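Local coordinates for protein putative hydrolase (PDB 4HBS) that is of unknown function but is a putative hydrolase, possibly acting on a carbohydrate, built as a five-bladed beta-propeller, at residues T64-D77 against W159-M172. Residues are numbered along the deposited sequence; the frame is centred on the assembly and turned at random.
Sequences TGLPDGNIFWSFND and WAGDATIYNNQMQM
Trp159 meets Asn76 and Asp77, just past Phe75. Its NE1 gives a hydrogen bond of 2.9 Å to Asp77 OD1, which lies in the indole plane; the nitrogen itself stands above the carboxylate plane. Asn76 CB packs over one indole face, 3.8 Å from the centroid of the five-membered ring. The other oxygen of Asp77, OD2, forms a salt bridge with Arg96. Replacing the indole with an alanine side chain is likely to leave Asp77 OD1 without its NE1 donor and open a gap beside Asn76. Next, Ala160 N donates to Asn76 OD1 (2.8 Å, 160° at the hydrogen), tying the backbone to the amide. Farther along, Ile165 CD1 touches Leu66 CD2 at 3.5 Å, and its CG2 meets Pro67 CG tip to tip. Met170, a selenomethionine, extends with CG anti to the backbone N (chi1 -170°) and then bends at chi3, bringing CE over the Phe72 ring (CH-pi, 3.7 Å from the centroid), with SE over the same face in a Met-aromatic contact. Selenomethionine Met172 SE lies 3.8 Å from Phe72 CZ, an oblique Met-aromatic contact. Two neighbouring antiparallel sheets of the propeller thus pack face to face. Apolar groups line the middle and hairpin end; directional polar bonds fix the Trp159 end.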
loop_
_atom_site.group_PDB
_atom_site.type_symbol
_atom_site.label_atom_id
_atom_site.label_comp_id
_atom_site.label_asym_id
_atom_site.label_seq_id
_atom_site.Cartn_x
_atom_site.Cartn_y
_atom_site.Cartn_z
ATOM N N THR A 64 -3.606 1.527 -8.211
ATOM C CA THR A 64 -3.152 2.458 -9.228
ATOM C C THR A 64 -4.180 2.426 -10.326
ATOM O O THR A 64 -4.223 1.453 -11.089
ATOM C CB THR A 64 -1.739 2.085 -9.733
ATOM O OG1 THR A 64 -0.787 2.391 -8.722
ATOM C CG2 THR A 64 -1.345 2.822 -11.023
ATOM N N GLY A 65 -5.028 3.455 -10.386
ATOM C CA GLY A 65 -6.020 3.566 -11.444
ATOM C C GLY A 65 -5.315 3.609 -12.786
ATOM O O GLY A 65 -4.258 4.251 -12.899
ATOM N N LEU A 66 -5.834 2.859 -13.786
ATOM C CA LEU A 66 -5.231 2.788 -15.118
ATOM C C LEU A 66 -6.024 3.633 -16.108
ATOM O O LEU A 66 -7.172 3.985 -15.828
ATOM C CB LEU A 66 -5.151 1.326 -15.589
ATOM C CG LEU A 66 -4.292 0.399 -14.726
ATOM C CD1 LEU A 66 -4.349 -1.003 -15.237
ATOM C CD2 LEU A 66 -2.870 0.876 -14.662
ATOM N N PRO A 67 -5.452 3.976 -17.283
ATOM C CA PRO A 67 -6.204 4.821 -18.238
ATOM C C PRO A 67 -7.378 4.123 -18.956
ATOM O O PRO A 67 -8.203 4.818 -19.548
ATOM C CB PRO A 67 -5.131 5.250 -19.254
ATOM C CG PRO A 67 -3.832 4.826 -18.677
ATOM C CD PRO A 67 -4.105 3.667 -17.805
ATOM N N ASP A 68 -7.459 2.772 -18.909
ATOM C CA ASP A 68 -8.535 2.007 -19.566
ATOM C C ASP A 68 -9.738 1.735 -18.628
ATOM O O ASP A 68 -10.635 0.982 -19.008
ATOM C CB ASP A 68 -7.987 0.676 -20.137
ATOM C CG ASP A 68 -7.112 -0.129 -19.187
ATOM O OD1 ASP A 68 -7.508 -0.296 -18.008
ATOM O OD2 ASP A 68 -6.003 -0.532 -19.603
ATOM N N GLY A 69 -9.752 2.338 -17.433
ATOM C CA GLY A 69 -10.838 2.170 -16.478
ATOM C C GLY A 69 -10.605 1.095 -15.439
ATOM O O GLY A 69 -11.375 1.007 -14.479
ATOM N N ASN A 70 -9.551 0.257 -15.608
ATOM C CA ASN A 70 -9.230 -0.798 -14.646
ATOM C C ASN A 70 -8.366 -0.226 -13.540
ATOM O O ASN A 70 -7.898 0.908 -13.651
ATOM C CB ASN A 70 -8.491 -1.952 -15.325
ATOM C CG ASN A 70 -9.199 -2.554 -16.512
ATOM O OD1 ASN A 70 -10.421 -2.650 -16.544
ATOM N ND2 ASN A 70 -8.446 -2.953 -17.534
ATOM N N ILE A 71 -8.158 -1.016 -12.464
ATOM C CA ILE A 71 -7.329 -0.644 -11.310
ATOM C C ILE A 71 -6.314 -1.747 -11.093
ATOM O O ILE A 71 -6.676 -2.926 -11.085
ATOM C CB ILE A 71 -8.179 -0.397 -10.030
ATOM C CG1 ILE A 71 -9.145 0.774 -10.247
ATOM C CG2 ILE A 71 -7.266 -0.153 -8.798
ATOM C CD1 ILE A 71 -10.144 0.914 -9.234
ATOM N N PHE A 72 -5.047 -1.366 -10.899
ATOM C CA PHE A 72 -3.957 -2.307 -10.672
ATOM C C PHE A 72 -3.728 -2.444 -9.161
ATOM O O PHE A 72 -3.529 -1.444 -8.493
ATOM C CB PHE A 72 -2.689 -1.818 -11.392
ATOM C CG PHE A 72 -1.423 -2.493 -10.938
ATOM C CD1 PHE A 72 -1.009 -3.686 -11.508
ATOM C CD2 PHE A 72 -0.682 -1.973 -9.887
ATOM C CE1 PHE A 72 0.124 -4.345 -11.033
ATOM C CE2 PHE A 72 0.446 -2.633 -9.413
ATOM C CZ PHE A 72 0.838 -3.819 -9.978
ATOM N N TRP A 73 -3.735 -3.675 -8.640
ATOM C CA TRP A 73 -3.496 -3.962 -7.219
ATOM C C TRP A 73 -2.211 -4.731 -7.079
ATOM O O TRP A 73 -2.049 -5.719 -7.797
ATOM C CB TRP A 73 -4.638 -4.812 -6.637
ATOM C CG TRP A 73 -5.953 -4.125 -6.596
ATOM C CD1 TRP A 73 -6.754 -3.815 -7.660
ATOM C CD2 TRP A 73 -6.675 -3.744 -5.424
ATOM N NE1 TRP A 73 -7.920 -3.238 -7.220
ATOM C CE2 TRP A 73 -7.910 -3.202 -5.850
ATOM C CE3 TRP A 73 -6.381 -3.762 -4.049
ATOM C CZ2 TRP A 73 -8.841 -2.674 -4.949
ATOM C CZ3 TRP A 73 -7.312 -3.254 -3.158
ATOM C CH2 TRP A 73 -8.525 -2.720 -3.607
ATOM N N SER A 74 -1.313 -4.326 -6.160
ATOM C CA SER A 74 -0.086 -5.083 -5.886
ATOM C C SER A 74 -0.073 -5.517 -4.437
ATOM O O SER A 74 -0.545 -4.784 -3.561
ATOM C CB SER A 74 1.173 -4.289 -6.215
ATOM O OG SER A 74 1.371 -3.161 -5.388
ATOM N N PHE A 75 0.454 -6.715 -4.180
ATOM C CA PHE A 75 0.523 -7.283 -2.842
ATOM C C PHE A 75 1.905 -7.741 -2.558
ATOM O O PHE A 75 2.661 -8.059 -3.479
ATOM C CB PHE A 75 -0.451 -8.472 -2.681
ATOM C CG PHE A 75 -1.868 -8.153 -3.096
ATOM C CD1 PHE A 75 -2.247 -8.215 -4.430
ATOM C CD2 PHE A 75 -2.812 -7.738 -2.159
ATOM C CE1 PHE A 75 -3.528 -7.848 -4.828
ATOM C CE2 PHE A 75 -4.100 -7.365 -2.565
ATOM C CZ PHE A 75 -4.449 -7.432 -3.899
ATOM N N ASN A 76 2.228 -7.811 -1.265
ATOM C CA ASN A 76 3.499 -8.290 -0.745
ATOM C C ASN A 76 3.214 -9.730 -0.326
ATOM O O ASN A 76 2.478 -10.417 -1.062
ATOM C CB ASN A 76 3.990 -7.356 0.390
ATOM C CG ASN A 76 4.411 -5.982 -0.087
ATOM O OD1 ASN A 76 4.706 -5.764 -1.257
ATOM N ND2 ASN A 76 4.442 -5.015 0.814
ATOM N N ASP A 77 3.753 -10.215 0.809
ATOM C CA ASP A 77 3.556 -11.598 1.218
ATOM C C ASP A 77 2.066 -11.926 1.285
ATOM O O ASP A 77 1.359 -11.305 2.073
ATOM C CB ASP A 77 4.236 -11.857 2.555
ATOM C CG ASP A 77 5.746 -11.789 2.554
ATOM O OD1 ASP A 77 6.333 -11.512 1.483
ATOM O OD2 ASP A 77 6.349 -11.988 3.632
ATOM N N TRP A 159 9.269 -5.974 -2.625
ATOM C CA TRP A 159 7.965 -5.600 -2.107
ATOM C C TRP A 159 7.535 -4.316 -2.831
ATOM O O TRP A 159 8.381 -3.556 -3.309
ATOM C CB TRP A 159 7.969 -5.473 -0.582
ATOM C CG TRP A 159 7.826 -6.776 0.163
ATOM C CD1 TRP A 159 7.230 -7.926 -0.275
ATOM C CD2 TRP A 159 8.276 -7.041 1.492
ATOM N NE1 TRP A 159 7.271 -8.885 0.706
ATOM C CE2 TRP A 159 7.889 -8.363 1.811
ATOM C CE3 TRP A 159 8.907 -6.263 2.482
ATOM C CZ2 TRP A 159 8.100 -8.914 3.080
ATOM C CZ3 TRP A 159 9.181 -6.838 3.712
ATOM C CH2 TRP A 159 8.778 -8.145 4.001
ATOM N N ALA A 160 6.219 -4.153 -3.017
ATOM C CA ALA A 160 5.639 -3.082 -3.813
ATOM C C ALA A 160 6.019 -1.692 -3.383
ATOM O O ALA A 160 6.047 -1.391 -2.197
ATOM C CB ALA A 160 4.126 -3.184 -3.792
ATOM N N GLY A 161 6.311 -0.862 -4.370
ATOM C CA GLY A 161 6.507 0.566 -4.231
ATOM C C GLY A 161 5.318 1.143 -4.952
ATOM O O GLY A 161 4.454 0.377 -5.404
ATOM N N ASP A 162 5.228 2.451 -5.073
ATOM C CA ASP A 162 4.082 3.022 -5.791
ATOM C C ASP A 162 4.365 2.976 -7.319
ATOM O O ASP A 162 5.500 2.715 -7.728
ATOM C CB ASP A 162 3.798 4.453 -5.298
ATOM C CG ASP A 162 2.362 4.913 -5.405
ATOM O OD1 ASP A 162 1.592 4.291 -6.161
ATOM O OD2 ASP A 162 2.032 5.937 -4.806
ATOM N N ALA A 163 3.334 3.184 -8.147
ATOM C CA ALA A 163 3.485 3.135 -9.599
ATOM C C ALA A 163 2.730 4.265 -10.263
ATOM O O ALA A 163 1.747 4.775 -9.698
ATOM C CB ALA A 163 2.987 1.802 -10.124
ATOM N N THR A 164 3.203 4.662 -11.464
ATOM C CA THR A 164 2.614 5.740 -12.266
ATOM C C THR A 164 2.468 5.286 -13.699
ATOM O O THR A 164 3.096 4.303 -14.103
ATOM C CB THR A 164 3.476 7.033 -12.206
ATOM O OG1 THR A 164 2.799 8.090 -12.892
ATOM C CG2 THR A 164 4.894 6.851 -12.792
ATOM N N ILE A 165 1.662 6.034 -14.479
ATOM C CA ILE A 165 1.470 5.789 -15.902
ATOM C C ILE A 165 2.293 6.818 -16.674
ATOM O O ILE A 165 2.241 8.018 -16.376
ATOM C CB ILE A 165 -0.030 5.833 -16.321
ATOM C CG1 ILE A 165 -0.949 5.034 -15.336
ATOM C CG2 ILE A 165 -0.197 5.337 -17.752
ATOM C CD1 ILE A 165 -0.734 3.555 -15.310
ATOM N N TYR A 166 3.075 6.339 -17.638
ATOM C CA TYR A 166 3.893 7.177 -18.507
ATOM C C TYR A 166 3.954 6.502 -19.878
ATOM O O TYR A 166 4.341 5.331 -19.947
ATOM C CB TYR A 166 5.293 7.375 -17.904
ATOM C CG TYR A 166 6.202 8.244 -18.748
ATOM C CD1 TYR A 166 5.974 9.610 -18.873
ATOM C CD2 TYR A 166 7.278 7.699 -19.437
ATOM C CE1 TYR A 166 6.800 10.415 -19.661
ATOM C CE2 TYR A 166 8.099 8.488 -20.244
ATOM C CZ TYR A 166 7.847 9.846 -20.369
ATOM O OH TYR A 166 8.681 10.650 -21.126
ATOM N N ASN A 167 3.521 7.218 -20.956
ATOM C CA ASN A 167 3.502 6.738 -22.349
ATOM C C ASN A 167 2.715 5.416 -22.472
ATOM O O ASN A 167 3.230 4.431 -23.012
ATOM C CB ASN A 167 4.946 6.593 -22.917
ATOM C CG ASN A 167 5.593 7.895 -23.358
ATOM O OD1 ASN A 167 4.994 8.987 -23.317
ATOM N ND2 ASN A 167 6.828 7.795 -23.842
ATOM N N ASN A 168 1.455 5.422 -21.973
ATOM C CA ASN A 168 0.526 4.269 -21.950
ATOM C C ASN A 168 1.250 2.969 -21.506
ATOM O O ASN A 168 1.185 1.919 -22.168
ATOM C CB ASN A 168 -0.192 4.082 -23.311
ATOM C CG ASN A 168 -1.479 3.248 -23.208
ATOM O OD1 ASN A 168 -2.336 3.467 -22.319
ATOM N ND2 ASN A 168 -1.652 2.272 -24.111
ATOM N N GLN A 169 1.974 3.088 -20.394
ATOM C CA GLN A 169 2.731 2.007 -19.768
ATOM C C GLN A 169 2.825 2.317 -18.320
ATOM O O GLN A 169 3.002 3.492 -17.981
ATOM C CB GLN A 169 4.147 1.883 -20.360
ATOM C CG GLN A 169 4.200 1.308 -21.755
ATOM C CD GLN A 169 5.612 1.065 -22.205
ATOM O OE1 GLN A 169 6.565 1.737 -21.778
ATOM N NE2 GLN A 169 5.774 0.127 -23.121
HETATM N N MSE A 170 2.717 1.308 -17.449
HETATM C CA MSE A 170 2.819 1.554 -16.021
HETATM C C MSE A 170 4.238 1.262 -15.549
HETATM O O MSE A 170 4.722 0.133 -15.685
HETATM C CB MSE A 170 1.810 0.723 -15.240
HETATM C CG MSE A 170 1.720 1.119 -13.771
HETATM SE SE MSE A 170 0.777 -0.192 -12.767
HETATM C CE MSE A 170 2.136 -1.525 -12.756
ATOM N N GLN A 171 4.891 2.293 -14.985
ATOM C CA GLN A 171 6.232 2.210 -14.413
ATOM C C GLN A 171 6.063 2.038 -12.932
ATOM O O GLN A 171 5.384 2.862 -12.309
ATOM C CB GLN A 171 7.038 3.482 -14.700
ATOM C CG GLN A 171 6.957 3.987 -16.117
ATOM C CD GLN A 171 7.791 5.222 -16.228
ATOM O OE1 GLN A 171 7.426 6.277 -15.695
ATOM N NE2 GLN A 171 8.962 5.120 -16.842
HETATM N N MSE A 172 6.639 0.974 -12.360
HETATM C CA MSE A 172 6.509 0.660 -10.943
HETATM C C MSE A 172 7.854 0.442 -10.276
HETATM O O MSE A 172 8.754 -0.138 -10.889
HETATM C CB MSE A 172 5.681 -0.614 -10.810
HETATM C CG MSE A 172 5.682 -1.192 -9.395
HETATM SE SE MSE A 172 4.314 -2.442 -9.132
HETATM C CE MSE A 172 4.043 -2.103 -7.315
#